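Local coordinates for cell division protein FtsI/penicillin binding protein 2 (Legionella pneumophila subsp. pneumophila ATCC 43290, PDB 4ZTK) that probably cross-links peptidoglycan during cell division as a D,D-transpeptidase of the penicillin-binding protein family, at residues S80-I86 against S134-L139; A88-N92 against I213-S218; K258-A264 against L276-E282. All coordinates share one frame. Residues are numbered along the deposited sequence.

Interaction 1: residues S80-I86 against S134-L139; sequences STIKPFI and SINVCL
A mixed polar and apolar contact, probably at the active site, sets the start of helix 83-92 against the turn between helices 127-133 and 136-146, bringing together the probable SxxK (S80, K83) and SxN (S134, N136) motifs of a penicillin-binding protein. S80-I82 form a 3-10 turn running into the helix. S134, with phi/psi 59/56, is the C-prime residue of a Schellman motif, and I135 stands at the N-cap position of helix 136-146. CA atoms lie 7.1 Å (S80/S134) and 6.9 Å (K83/L139) apart. K83 (chi1 m, then t, t, p) extends toward the 134-139 segment: NZ donates to N136 OD1 at 2.8 Å and S80 OG at 3.0 Å. Water 1 joins S80 OG (3.0 Å), S134 OG (3.0 Å) and N136 OD1 (2.9 Å). Along helix 83-92, K83 CG meets L139 CG at 3.7 Å and I86 CG2 meets L139 CD1 at 4.0 Å. S134 OG also hydrogen-bonds K248 NZ of strand 246-253, while helix 148-157 packs against I86 and helix 127-133 against L139.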
ATOM      1  N   SER A  80       1.148  -2.732   7.388  1.00 20.57           N
ATOM      2  CA  SER A  80       2.473  -3.046   6.851  1.00 22.05           C
ATOM      3  C   SER A  80       2.800  -2.432   5.476  1.00 23.53           C
ATOM      4  O   SER A  80       3.939  -2.533   5.018  1.00 26.08           O
ATOM      5  CB  SER A  80       2.705  -4.562   6.833  1.00 24.59           C
ATOM      6  OG  SER A  80       2.657  -5.097   8.146  1.00 39.08           O
ATOM      7  N   THR A  81       1.832  -1.790   4.821  1.00 25.29           N
ATOM      8  CA  THR A  81       2.151  -1.071   3.585  1.00 23.25           C
ATOM      9  C   THR A  81       3.019   0.166   3.866  1.00 25.67           C
ATOM     10  O   THR A  81       3.542   0.776   2.937  1.00 22.76           O
ATOM     11  CB  THR A  81       0.891  -0.672   2.760  1.00 23.05           C
ATOM     12  OG1 THR A  81       0.078   0.241   3.513  1.00 21.01           O
ATOM     13  CG2 THR A  81       0.077  -1.908   2.388  1.00 19.50           C
ATOM     14  N   ILE A  82       3.186   0.514   5.143  1.00 26.42           N
ATOM     15  CA  ILE A  82       4.116   1.582   5.530  1.00 25.74           C
ATOM     16  C   ILE A  82       5.572   1.114   5.470  1.00 27.20           C
ATOM     17  O   ILE A  82       6.481   1.924   5.316  1.00 24.21           O
ATOM     18  CB  ILE A  82       3.837   2.114   6.960  1.00 26.95           C
ATOM     19  CG1 ILE A  82       4.532   3.458   7.192  1.00 29.29           C
ATOM     20  CG2 ILE A  82       4.327   1.131   8.029  1.00 24.29           C
ATOM     21  CD1 ILE A  82       4.087   4.528   6.275  1.00 36.58           C
ATOM     22  N   LYS A  83       5.784  -0.195   5.598  1.00 25.06           N
ATOM     23  CA  LYS A  83       7.129  -0.758   5.757  1.00 24.79           C
ATOM     24  C   LYS A  83       8.164  -0.338   4.702  1.00 24.44           C
ATOM     25  O   LYS A  83       9.305  -0.045   5.059  1.00 27.22           O
ATOM     26  CB  LYS A  83       7.074  -2.290   5.901  1.00 25.25           C
ATOM     27  CG  LYS A  83       6.597  -2.772   7.276  1.00 28.30           C
ATOM     28  CD  LYS A  83       6.481  -4.295   7.332  1.00 30.08           C
ATOM     29  CE  LYS A  83       6.375  -4.804   8.772  1.00 32.83           C
ATOM     30  NZ  LYS A  83       5.179  -4.278   9.488  1.00 27.86           N
ATOM     31  N   PRO A  84       7.783  -0.315   3.405  1.00 22.94           N
ATOM     32  CA  PRO A  84       8.749   0.149   2.397  1.00 22.78           C
ATOM     33  C   PRO A  84       9.280   1.556   2.657  1.00 25.17           C
ATOM     34  O   PRO A  84      10.442   1.829   2.347  1.00 26.74           O
ATOM     35  CB  PRO A  84       7.929   0.144   1.101  1.00 26.92           C
ATOM     36  CG  PRO A  84       6.927  -0.932   1.308  1.00 28.08           C
ATOM     37  CD  PRO A  84       6.558  -0.848   2.773  1.00 23.62           C
ATOM     38  N   PHE A  85       8.448   2.427   3.220  1.00 22.57           N
ATOM     39  CA  PHE A  85       8.854   3.807   3.487  1.00 23.12           C
ATOM     40  C   PHE A  85       9.752   3.912   4.720  1.00 30.22           C
ATOM     41  O   PHE A  85      10.674   4.732   4.757  1.00 27.84           O
ATOM     42  CB  PHE A  85       7.626   4.711   3.609  1.00 24.23           C
ATOM     43  CG  PHE A  85       6.733   4.666   2.394  1.00 27.32           C
ATOM     44  CD1 PHE A  85       6.990   5.480   1.302  1.00 21.20           C
ATOM     45  CD2 PHE A  85       5.654   3.797   2.339  1.00 24.76           C
ATOM     46  CE1 PHE A  85       6.175   5.437   0.175  1.00 27.21           C
ATOM     47  CE2 PHE A  85       4.834   3.746   1.216  1.00 27.92           C
ATOM     48  CZ  PHE A  85       5.100   4.573   0.129  1.00 19.96           C
ATOM     49  N   ILE A  86       9.480   3.081   5.724  1.00 25.44           N
ATOM     50  CA  ILE A  86      10.363   2.967   6.881  1.00 27.57           C
ATOM     51  C   ILE A  86      11.746   2.540   6.410  1.00 22.58           C
ATOM     52  O   ILE A  86      12.752   3.133   6.786  1.00 29.64           O
ATOM     53  CB  ILE A  86       9.844   1.929   7.897  1.00 27.63           C
ATOM     54  CG1 ILE A  86       8.534   2.392   8.532  1.00 28.42           C
ATOM     55  CG2 ILE A  86      10.885   1.661   8.977  1.00 29.05           C
ATOM     56  CD1 ILE A  86       8.671   3.624   9.399  1.00 28.85           C
ATOM     57  N   SER A 134       7.546  -9.602   5.535  1.00 26.58           N
ATOM     58  CA  SER A 134       6.836  -8.644   6.383  1.00 27.92           C
ATOM     59  C   SER A 134       7.063  -8.921   7.872  1.00 31.33           C
ATOM     60  O   SER A 134       6.116  -9.096   8.638  1.00 34.13           O
ATOM     61  CB  SER A 134       5.343  -8.624   6.051  1.00 35.98           C
ATOM     62  OG  SER A 134       4.754  -7.403   6.447  1.00 38.71           O
ATOM     63  N   ILE A 135       8.331  -8.942   8.270  1.00 33.49           N
ATOM     64  CA  ILE A 135       8.714  -9.276   9.638  1.00 28.50           C
ATOM     65  C   ILE A 135       8.678  -8.042  10.541  1.00 33.74           C
ATOM     66  O   ILE A 135       9.528  -7.155  10.436  1.00 31.97           O
ATOM     67  CB  ILE A 135      10.111  -9.921   9.671  1.00 25.23           C
ATOM     68  CG1 ILE A 135      10.143 -11.124   8.726  1.00 30.38           C
ATOM     69  CG2 ILE A 135      10.486 -10.334  11.100  1.00 32.90           C
ATOM     70  CD1 ILE A 135      11.404 -11.952   8.824  1.00 40.15           C
ATOM     71  N   ASN A 136       7.679  -7.999  11.419  1.00 33.48           N
ATOM     72  CA  ASN A 136       7.415  -6.833  12.257  1.00 35.53           C
ATOM     73  C   ASN A 136       8.579  -6.415  13.155  1.00 32.64           C
ATOM     74  O   ASN A 136       8.969  -5.248  13.166  1.00 34.19           O
ATOM     75  CB  ASN A 136       6.161  -7.058  13.110  1.00 34.79           C
ATOM     76  CG  ASN A 136       4.881  -7.045  12.287  1.00 39.46           C
ATOM     77  OD1 ASN A 136       4.853  -6.532  11.169  1.00 34.06           O
ATOM     78  ND2 ASN A 136       3.813  -7.604  12.846  1.00 38.84           N
ATOM     79  N   VAL A 137       9.124  -7.362  13.911  1.00 30.03           N
ATOM     80  CA  VAL A 137      10.183  -7.044  14.869  1.00 39.37           C
ATOM     81  C   VAL A 137      11.387  -6.398  14.178  1.00 39.35           C
ATOM     82  O   VAL A 137      11.975  -5.457  14.705  1.00 36.44           O
ATOM     83  CB  VAL A 137      10.604  -8.282  15.698  1.00 45.47           C
ATOM     84  CG1 VAL A 137      11.857  -7.991  16.521  1.00 44.34           C
ATOM     85  CG2 VAL A 137       9.466  -8.708  16.611  1.00 42.71           C
ATOM     86  N   CYS A 138      11.721  -6.872  12.981  1.00 39.18           N
ATOM     87  CA  CYS A 138      12.852  -6.316  12.240  1.00 39.21           C
ATOM     88  C   CYS A 138      12.609  -4.884  11.776  1.00 32.72           C
ATOM     89  O   CYS A 138      13.470  -4.022  11.954  1.00 32.56           O
ATOM     90  CB  CYS A 138      13.233  -7.202  11.051  1.00 29.71           C
ATOM     91  SG  CYS A 138      13.907  -8.822  11.528  1.00 65.43           S
ATOM     92  N   LEU A 139      11.451  -4.629  11.174  1.00 29.56           N
ATOM     93  CA  LEU A 139      11.139  -3.279  10.716  1.00 25.60           C
ATOM     94  C   LEU A 139      11.025  -2.306  11.885  1.00 31.76           C
ATOM     95  O   LEU A 139      11.396  -1.132  11.770  1.00 30.85           O
ATOM     96  CB  LEU A 139       9.866  -3.251   9.865  1.00 21.77           C
ATOM     97  CG  LEU A 139      10.083  -3.339   8.352  1.00 28.78           C
ATOM     98  CD1 LEU A 139      10.891  -2.147   7.852  1.00 29.23           C
ATOM     99  CD2 LEU A 139      10.768  -4.642   7.982  1.00 28.60           C
TER
HETATM  100  O   HOH W   1       3.316  -7.849   9.039  1.00 44.51           O

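Interaction 2: residues A88-N92 against I213-S218; sequences AAAIN and IISETS
The last turn of helix 83-92 is held to the beginning of helix 216-231 chiefly through the side chain of N92, which makes the cross-segment hydrogen bonds. A88-N92 are helical throughout. In the other segment I213 has phi/psi of -80/-40, I214 and S215 are extended (-130/160 and -65/168), and the chain turns helical from E216, with S215 at the N-cap position. The nearest CA atoms are those of N92 and S218, 5.7 Å apart.

N92 adopts chi1 t (-160°) with chi2 at 74°, which sends its amide across to the opposite segment. OD1 accepts the backbone N of S215 at 2.7 Å, almost linearly (176°), and the hydroxyl of S218, whose OG donates to N92 OD1 at 2.7 Å. S218 takes chi1 m (-68°) for this. S215, at chi1 p (70°), places its own OG 3.2 Å from N92 OD1.

Apolar contacts flank the hydrogen bonds. The extended backbone at I214 sets its CB 3.5 Å from N92 OD1, and the p,t rotamer (55°, 173°) carries I214 CD1 to A88 CB at 4.2 Å. I91 (m,m) turns its end away, although CG2 still passes S218 OG at 3.8 Å. Beyond the two segments, A88 also touches I222 of helix 216-231, and K154 of helix 148-157 hydrogen-bonds the carbonyl of I213.

The arrangement is that of a helix C-terminal turn packed on a helix N-terminus, with an asparagine carbonyl accepting S215 N and S218 OG at the start of helix 216-231, here within the helical part of the transpeptidase fold.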
ATOM      1  N   ALA A  88      12.991   2.792   3.370  1.00 33.82           N
ATOM      2  CA  ALA A  88      13.549   3.831   2.510  1.00 31.33           C
ATOM      3  C   ALA A  88      14.217   4.919   3.334  1.00 29.54           C
ATOM      4  O   ALA A  88      15.338   5.334   3.036  1.00 29.87           O
ATOM      5  CB  ALA A  88      12.462   4.433   1.628  1.00 32.75           C
ATOM      6  N   ALA A  89      13.524   5.373   4.373  1.00 31.27           N
ATOM      7  CA  ALA A  89      14.054   6.405   5.258  1.00 35.65           C
ATOM      8  C   ALA A  89      15.358   5.954   5.908  1.00 35.39           C
ATOM      9  O   ALA A  89      16.311   6.728   6.008  1.00 35.34           O
ATOM     10  CB  ALA A  89      13.028   6.766   6.321  1.00 38.59           C
ATOM     11  N   ALA A  90      15.399   4.698   6.340  1.00 32.75           N
ATOM     12  CA  ALA A  90      16.567   4.161   7.028  1.00 35.52           C
ATOM     13  C   ALA A  90      17.746   3.986   6.081  1.00 37.60           C
ATOM     14  O   ALA A  90      18.882   4.322   6.420  1.00 43.42           O
ATOM     15  CB  ALA A  90      16.227   2.836   7.688  1.00 35.11           C
ATOM     16  N   ILE A  91      17.466   3.438   4.902  1.00 32.95           N
ATOM     17  CA  ILE A  91      18.480   3.217   3.875  1.00 35.47           C
ATOM     18  C   ILE A  91      19.047   4.540   3.365  1.00 41.04           C
ATOM     19  O   ILE A  91      20.242   4.657   3.105  1.00 44.35           O
ATOM     20  CB  ILE A  91      17.896   2.425   2.677  1.00 60.07           C
ATOM     21  CG1 ILE A  91      17.580   0.989   3.088  1.00 57.39           C
ATOM     22  CG2 ILE A  91      18.856   2.420   1.497  1.00 64.89           C
ATOM     23  CD1 ILE A  91      18.752   0.271   3.696  1.00 66.58           C
ATOM     24  N   ASN A  92      18.184   5.539   3.231  1.00 39.63           N
ATOM     25  CA  ASN A  92      18.581   6.798   2.614  1.00 38.03           C
ATOM     26  C   ASN A  92      19.435   7.687   3.514  1.00 42.55           C
ATOM     27  O   ASN A  92      20.190   8.527   3.020  1.00 46.12           O
ATOM     28  CB  ASN A  92      17.347   7.563   2.134  1.00 40.12           C
ATOM     29  CG  ASN A  92      17.678   8.602   1.086  1.00 37.79           C
ATOM     30  OD1 ASN A  92      17.951   8.270  -0.067  1.00 42.66           O
ATOM     31  ND2 ASN A  92      17.639   9.866   1.475  1.00 30.89           N
ATOM     32  N   ILE A 213      12.814  12.621  -3.261  1.00 39.47           N
ATOM     33  CA  ILE A 213      12.565  12.361  -1.847  1.00 38.09           C
ATOM     34  C   ILE A 213      13.631  11.419  -1.297  1.00 41.93           C
ATOM     35  O   ILE A 213      14.109  11.592  -0.177  1.00 37.08           O
ATOM     36  CB  ILE A 213      11.162  11.765  -1.620  1.00 37.96           C
ATOM     37  CG1 ILE A 213      10.097  12.728  -2.142  1.00 35.73           C
ATOM     38  CG2 ILE A 213      10.930  11.477  -0.146  1.00 40.05           C
ATOM     39  CD1 ILE A 213      10.235  14.138  -1.587  1.00 34.61           C
ATOM     40  N   ILE A 214      14.003  10.421  -2.092  1.00 40.23           N
ATOM     41  CA  ILE A 214      15.120   9.551  -1.745  1.00 38.27           C
ATOM     42  C   ILE A 214      16.089   9.435  -2.917  1.00 38.24           C
ATOM     43  O   ILE A 214      15.726   9.712  -4.062  1.00 38.02           O
ATOM     44  CB  ILE A 214      14.649   8.148  -1.306  1.00 31.36           C
ATOM     45  CG1 ILE A 214      13.758   7.515  -2.375  1.00 32.14           C
ATOM     46  CG2 ILE A 214      13.920   8.227   0.025  1.00 30.00           C
ATOM     47  CD1 ILE A 214      13.393   6.044  -2.085  1.00 25.61           C
ATOM     48  N   SER A 215      17.321   9.029  -2.629  1.00 35.46           N
ATOM     49  CA  SER A 215      18.360   8.921  -3.654  1.00 43.89           C
ATOM     50  C   SER A 215      18.029   7.861  -4.698  1.00 49.04           C
ATOM     51  O   SER A 215      17.120   7.050  -4.509  1.00 44.55           O
ATOM     52  CB  SER A 215      19.702   8.575  -3.011  1.00 52.90           C
ATOM     53  OG  SER A 215      19.683   7.244  -2.516  1.00 49.98           O
ATOM     54  N   GLU A 216      18.778   7.867  -5.797  1.00 54.83           N
ATOM     55  CA  GLU A 216      18.600   6.869  -6.846  1.00 54.72           C
ATOM     56  C   GLU A 216      18.944   5.484  -6.319  1.00 46.71           C
ATOM     57  O   GLU A 216      18.242   4.513  -6.601  1.00 41.28           O
ATOM     58  CB  GLU A 216      19.470   7.195  -8.057  1.00 61.17           C
ATOM     59  CG  GLU A 216      19.083   8.476  -8.771  1.00 74.76           C
ATOM     60  CD  GLU A 216      19.908   8.713 -10.020  1.00 86.79           C
ATOM     61  OE1 GLU A 216      20.836   7.917 -10.282  1.00 88.82           O
ATOM     62  OE2 GLU A 216      19.628   9.694 -10.741  1.00 89.65           O
ATOM     63  N   THR A 217      20.028   5.406  -5.548  1.00 47.09           N
ATOM     64  CA  THR A 217      20.455   4.154  -4.939  1.00 45.43           C
ATOM     65  C   THR A 217      19.352   3.599  -4.051  1.00 37.69           C
ATOM     66  O   THR A 217      18.991   2.425  -4.150  1.00 39.52           O
ATOM     67  CB  THR A 217      21.722   4.346  -4.089  1.00 53.49           C
ATOM     68  OG1 THR A 217      22.776   4.862  -4.911  1.00 58.16           O
ATOM     69  CG2 THR A 217      22.161   3.025  -3.475  1.00 52.09           C
ATOM     70  N   SER A 218      18.818   4.459  -3.191  1.00 39.96           N
ATOM     71  CA  SER A 218      17.742   4.088  -2.285  1.00 33.92           C
ATOM     72  C   SER A 218      16.538   3.591  -3.061  1.00 31.27           C
ATOM     73  O   SER A 218      15.926   2.588  -2.703  1.00 35.17           O
ATOM     74  CB  SER A 218      17.334   5.284  -1.420  1.00 37.30           C
ATOM     75  OG  SER A 218      18.367   5.630  -0.517  1.00 40.58           O
TER

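Interaction 3: residues K258-A264 against L276-E282; sequences KYLALFA and LLVVIEE
Strands 259-264 and 276-281 pair antiparallel, their axes 4.6 Å apart at 165°. Two hydrogen-bonded pairs set the register: A261 with I280 (A261 N to I280 O 2.8 Å, I280 N to A261 O 2.9 Å) and F263 with V278. E282, at positive phi (57/39), still donates N to Y259 O at 2.7 Å, and its side chain bends back over the other segment, OE2 3.2 Å from K258 CG. This hairpin lies within the five-stranded antiparallel sheet characteristic of the penicillin-binding protein and serine beta-lactamase fold. On the face toward helix 189-200, L260 (m,t) leans across to E281, CD2 3.7 Å from CG. L262 CG meets V279 CG2 at 3.9 Å, and bulky L277 (t,p) fills the space over small A264, CD1 3.7 Å from its CB. On the other face low A261 lies beside the base of I280, their CB atoms 4.3 Å apart, while F263 (chi1 t) swings its ring away to meet F303 of helix 295-310 edge-to-face; A299 of that helix touches both F263 and V278.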
ATOM      1  N   LYS A 258     -12.253  -6.887  13.075  1.00 86.08           N
ATOM      2  CA  LYS A 258     -12.557  -6.313  11.766  1.00 73.45           C
ATOM      3  C   LYS A 258     -11.287  -6.181  10.926  1.00 60.95           C
ATOM      4  O   LYS A 258     -10.380  -5.422  11.266  1.00 57.92           O
ATOM      5  CB  LYS A 258     -13.251  -4.954  11.920  1.00 71.19           C
ATOM      6  CG  LYS A 258     -14.775  -5.014  12.071  1.00 73.08           C
ATOM      7  CD  LYS A 258     -15.213  -5.829  13.280  1.00 80.46           C
ATOM      8  CE  LYS A 258     -16.723  -5.804  13.467  1.00 84.77           C
ATOM      9  NZ  LYS A 258     -17.203  -4.489  13.973  1.00 87.50           N
ATOM     10  N   TYR A 259     -11.234  -6.924   9.825  1.00 49.69           N
ATOM     11  CA  TYR A 259     -10.028  -7.011   9.011  1.00 42.86           C
ATOM     12  C   TYR A 259     -10.048  -6.133   7.765  1.00 35.69           C
ATOM     13  O   TYR A 259     -11.012  -6.139   6.997  1.00 36.71           O
ATOM     14  CB  TYR A 259      -9.795  -8.456   8.576  1.00 52.97           C
ATOM     15  CG  TYR A 259      -9.142  -9.326   9.620  1.00 60.29           C
ATOM     16  CD1 TYR A 259      -9.790  -9.625  10.811  1.00 66.32           C
ATOM     17  CD2 TYR A 259      -7.881  -9.863   9.406  1.00 57.10           C
ATOM     18  CE1 TYR A 259      -9.194 -10.429  11.766  1.00 66.18           C
ATOM     19  CE2 TYR A 259      -7.279 -10.669  10.350  1.00 60.99           C
ATOM     20  CZ  TYR A 259      -7.938 -10.948  11.529  1.00 63.22           C
ATOM     21  OH  TYR A 259      -7.332 -11.749  12.469  1.00 64.38           O
ATOM     22  N   LEU A 260      -8.970  -5.385   7.570  1.00 33.30           N
ATOM     23  CA  LEU A 260      -8.701  -4.766   6.278  1.00 33.53           C
ATOM     24  C   LEU A 260      -7.572  -5.545   5.621  1.00 29.35           C
ATOM     25  O   LEU A 260      -6.523  -5.766   6.232  1.00 25.43           O
ATOM     26  CB  LEU A 260      -8.295  -3.296   6.433  1.00 32.78           C
ATOM     27  CG  LEU A 260      -9.320  -2.315   7.009  1.00 39.34           C
ATOM     28  CD1 LEU A 260      -8.750  -0.901   7.029  1.00 41.05           C
ATOM     29  CD2 LEU A 260     -10.616  -2.353   6.212  1.00 37.18           C
ATOM     30  N   ALA A 261      -7.794  -5.977   4.388  1.00 28.81           N
ATOM     31  CA  ALA A 261      -6.762  -6.659   3.618  1.00 28.73           C
ATOM     32  C   ALA A 261      -6.288  -5.742   2.493  1.00 29.28           C
ATOM     33  O   ALA A 261      -7.080  -5.322   1.649  1.00 28.37           O
ATOM     34  CB  ALA A 261      -7.297  -7.967   3.062  1.00 26.40           C
ATOM     35  N   LEU A 262      -4.995  -5.441   2.484  1.00 21.81           N
ATOM     36  CA  LEU A 262      -4.460  -4.412   1.602  1.00 23.83           C
ATOM     37  C   LEU A 262      -3.368  -4.934   0.691  1.00 27.21           C
ATOM     38  O   LEU A 262      -2.599  -5.810   1.076  1.00 21.80           O
ATOM     39  CB  LEU A 262      -3.873  -3.257   2.423  1.00 23.87           C
ATOM     40  CG  LEU A 262      -4.729  -2.503   3.437  1.00 27.09           C
ATOM     41  CD1 LEU A 262      -4.785  -3.255   4.759  1.00 32.86           C
ATOM     42  CD2 LEU A 262      -4.181  -1.095   3.636  1.00 28.66           C
ATOM     43  N   PHE A 263      -3.287  -4.368  -0.511  1.00 25.62           N
ATOM     44  CA  PHE A 263      -2.123  -4.569  -1.361  1.00 24.91           C
ATOM     45  C   PHE A 263      -1.869  -3.325  -2.192  1.00 24.72           C
ATOM     46  O   PHE A 263      -2.751  -2.847  -2.897  1.00 26.76           O
ATOM     47  CB  PHE A 263      -2.270  -5.796  -2.264  1.00 19.94           C
ATOM     48  CG  PHE A 263      -0.986  -6.199  -2.944  1.00 19.58           C
ATOM     49  CD1 PHE A 263       0.002  -6.871  -2.247  1.00 24.85           C
ATOM     50  CD2 PHE A 263      -0.769  -5.904  -4.279  1.00 22.22           C
ATOM     51  CE1 PHE A 263       1.187  -7.246  -2.868  1.00 31.81           C
ATOM     52  CE2 PHE A 263       0.410  -6.280  -4.912  1.00 29.36           C
ATOM     53  CZ  PHE A 263       1.391  -6.950  -4.205  1.00 28.21           C
ATOM     54  N   ALA A 264      -0.655  -2.804  -2.092  1.00 25.60           N
ATOM     55  CA  ALA A 264      -0.273  -1.589  -2.789  1.00 29.03           C
ATOM     56  C   ALA A 264       0.941  -1.887  -3.642  1.00 28.03           C
ATOM     57  O   ALA A 264       1.865  -2.555  -3.194  1.00 26.90           O
ATOM     58  CB  ALA A 264       0.045  -0.490  -1.791  1.00 23.99           C
ATOM     59  N   LEU A 276      -1.307   0.921  -8.201  1.00 22.72           N
ATOM     60  CA  LEU A 276      -2.577   0.334  -7.789  1.00 22.55           C
ATOM     61  C   LEU A 276      -2.620   0.126  -6.287  1.00 29.18           C
ATOM     62  O   LEU A 276      -1.610  -0.204  -5.669  1.00 28.12           O
ATOM     63  CB  LEU A 276      -2.814  -1.017  -8.472  1.00 24.74           C
ATOM     64  CG  LEU A 276      -2.740  -1.139  -9.992  1.00 37.66           C
ATOM     65  CD1 LEU A 276      -1.301  -1.263 -10.470  1.00 35.11           C
ATOM     66  CD2 LEU A 276      -3.552  -2.335 -10.437  1.00 39.15           C
ATOM     67  N   LEU A 277      -3.807   0.304  -5.720  1.00 28.07           N
ATOM     68  CA  LEU A 277      -4.063   0.032  -4.315  1.00 24.89           C
ATOM     69  C   LEU A 277      -5.392  -0.699  -4.215  1.00 29.19           C
ATOM     70  O   LEU A 277      -6.407  -0.247  -4.762  1.00 26.88           O
ATOM     71  CB  LEU A 277      -4.107   1.332  -3.512  1.00 21.54           C
ATOM     72  CG  LEU A 277      -4.491   1.220  -2.031  1.00 32.44           C
ATOM     73  CD1 LEU A 277      -3.590   0.231  -1.299  1.00 27.96           C
ATOM     74  CD2 LEU A 277      -4.438   2.587  -1.349  1.00 28.62           C
ATOM     75  N   VAL A 278      -5.378  -1.840  -3.537  1.00 28.83           N
ATOM     76  CA  VAL A 278      -6.582  -2.631  -3.326  1.00 25.75           C
ATOM     77  C   VAL A 278      -6.809  -2.795  -1.831  1.00 31.51           C
ATOM     78  O   VAL A 278      -5.890  -3.164  -1.096  1.00 25.07           O
ATOM     79  CB  VAL A 278      -6.452  -4.038  -3.950  1.00 28.22           C
ATOM     80  CG1 VAL A 278      -7.659  -4.885  -3.601  1.00 27.78           C
ATOM     81  CG2 VAL A 278      -6.278  -3.947  -5.459  1.00 28.03           C
ATOM     82  N   VAL A 279      -8.025  -2.512  -1.377  1.00 25.13           N
ATOM     83  CA  VAL A 279      -8.378  -2.736   0.018  1.00 29.59           C
ATOM     84  C   VAL A 279      -9.708  -3.466   0.107  1.00 30.53           C
ATOM     85  O   VAL A 279     -10.701  -3.041  -0.483  1.00 31.42           O
ATOM     86  CB  VAL A 279      -8.455  -1.414   0.823  1.00 31.61           C
ATOM     87  CG1 VAL A 279      -8.961  -1.677   2.239  1.00 29.45           C
ATOM     88  CG2 VAL A 279      -7.097  -0.745   0.864  1.00 29.85           C
ATOM     89  N   ILE A 280      -9.711  -4.579   0.831  1.00 26.30           N
ATOM     90  CA  ILE A 280     -10.916  -5.369   1.042  1.00 29.46           C
ATOM     91  C   ILE A 280     -11.245  -5.292   2.521  1.00 30.56           C
ATOM     92  O   ILE A 280     -10.349  -5.414   3.357  1.00 29.23           O
ATOM     93  CB  ILE A 280     -10.688  -6.856   0.686  1.00 28.29           C
ATOM     94  CG1 ILE A 280     -10.081  -7.005  -0.714  1.00 28.78           C
ATOM     95  CG2 ILE A 280     -11.981  -7.652   0.834  1.00 28.66           C
ATOM     96  CD1 ILE A 280     -10.944  -6.454  -1.835  1.00 29.66           C
ATOM     97  N   GLU A 281     -12.516  -5.095   2.856  1.00 31.50           N
ATOM     98  CA  GLU A 281     -12.909  -4.982   4.259  1.00 32.88           C
ATOM     99  C   GLU A 281     -13.754  -6.162   4.730  1.00 30.38           C
ATOM    100  O   GLU A 281     -14.830  -6.413   4.198  1.00 32.84           O
ATOM    101  CB  GLU A 281     -13.661  -3.674   4.505  1.00 32.52           C
ATOM    102  CG  GLU A 281     -14.110  -3.488   5.940  1.00 35.14           C
ATOM    103  CD  GLU A 281     -14.969  -2.251   6.123  1.00 48.53           C
ATOM    104  OE1 GLU A 281     -15.072  -1.771   7.272  1.00 49.60           O
ATOM    105  OE2 GLU A 281     -15.543  -1.760   5.123  1.00 45.81           O
ATOM    106  N   GLU A 282     -13.253  -6.870   5.739  1.00 34.35           N
ATOM    107  CA  GLU A 282     -13.932  -8.032   6.303  1.00 37.39           C
ATOM    108  C   GLU A 282     -14.210  -9.099   5.257  1.00 33.64           C
ATOM    109  O   GLU A 282     -15.267  -9.725   5.266  1.00 38.10           O
ATOM    110  CB  GLU A 282     -15.231  -7.629   7.001  1.00 42.92           C
ATOM    111  CG  GLU A 282     -15.026  -6.774   8.236  1.00 58.47           C
ATOM    112  CD  GLU A 282     -16.335  -6.392   8.895  1.00 70.62           C
ATOM    113  OE1 GLU A 282     -17.245  -7.247   8.949  1.00 72.73           O
ATOM    114  OE2 GLU A 282     -16.456  -5.233   9.351  1.00 75.69           O
TER

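In the fold
Interactions 1 and 2 share helix 83-92, the first using its start and the second its final turn; their centres are 15 Å apart and their segments alternate along the chain. Interaction 3 follows both in sequence and belongs to the central sheet, about 16 Å from interaction 1 and 26 Å from interaction 2, centre to centre. It touches interaction 1 where T81 CG2 packs on L262 CB at 4.2 Å, but stays about 14 Å from interaction 2 at the nearest atoms. The probable catalytic cleft thus sits where the helical part meets the sheet: strand 246-253, whose K248 side chain, part of a likely KTG-type motif, lies against the residues of interaction 1, pairs with strand 259-267.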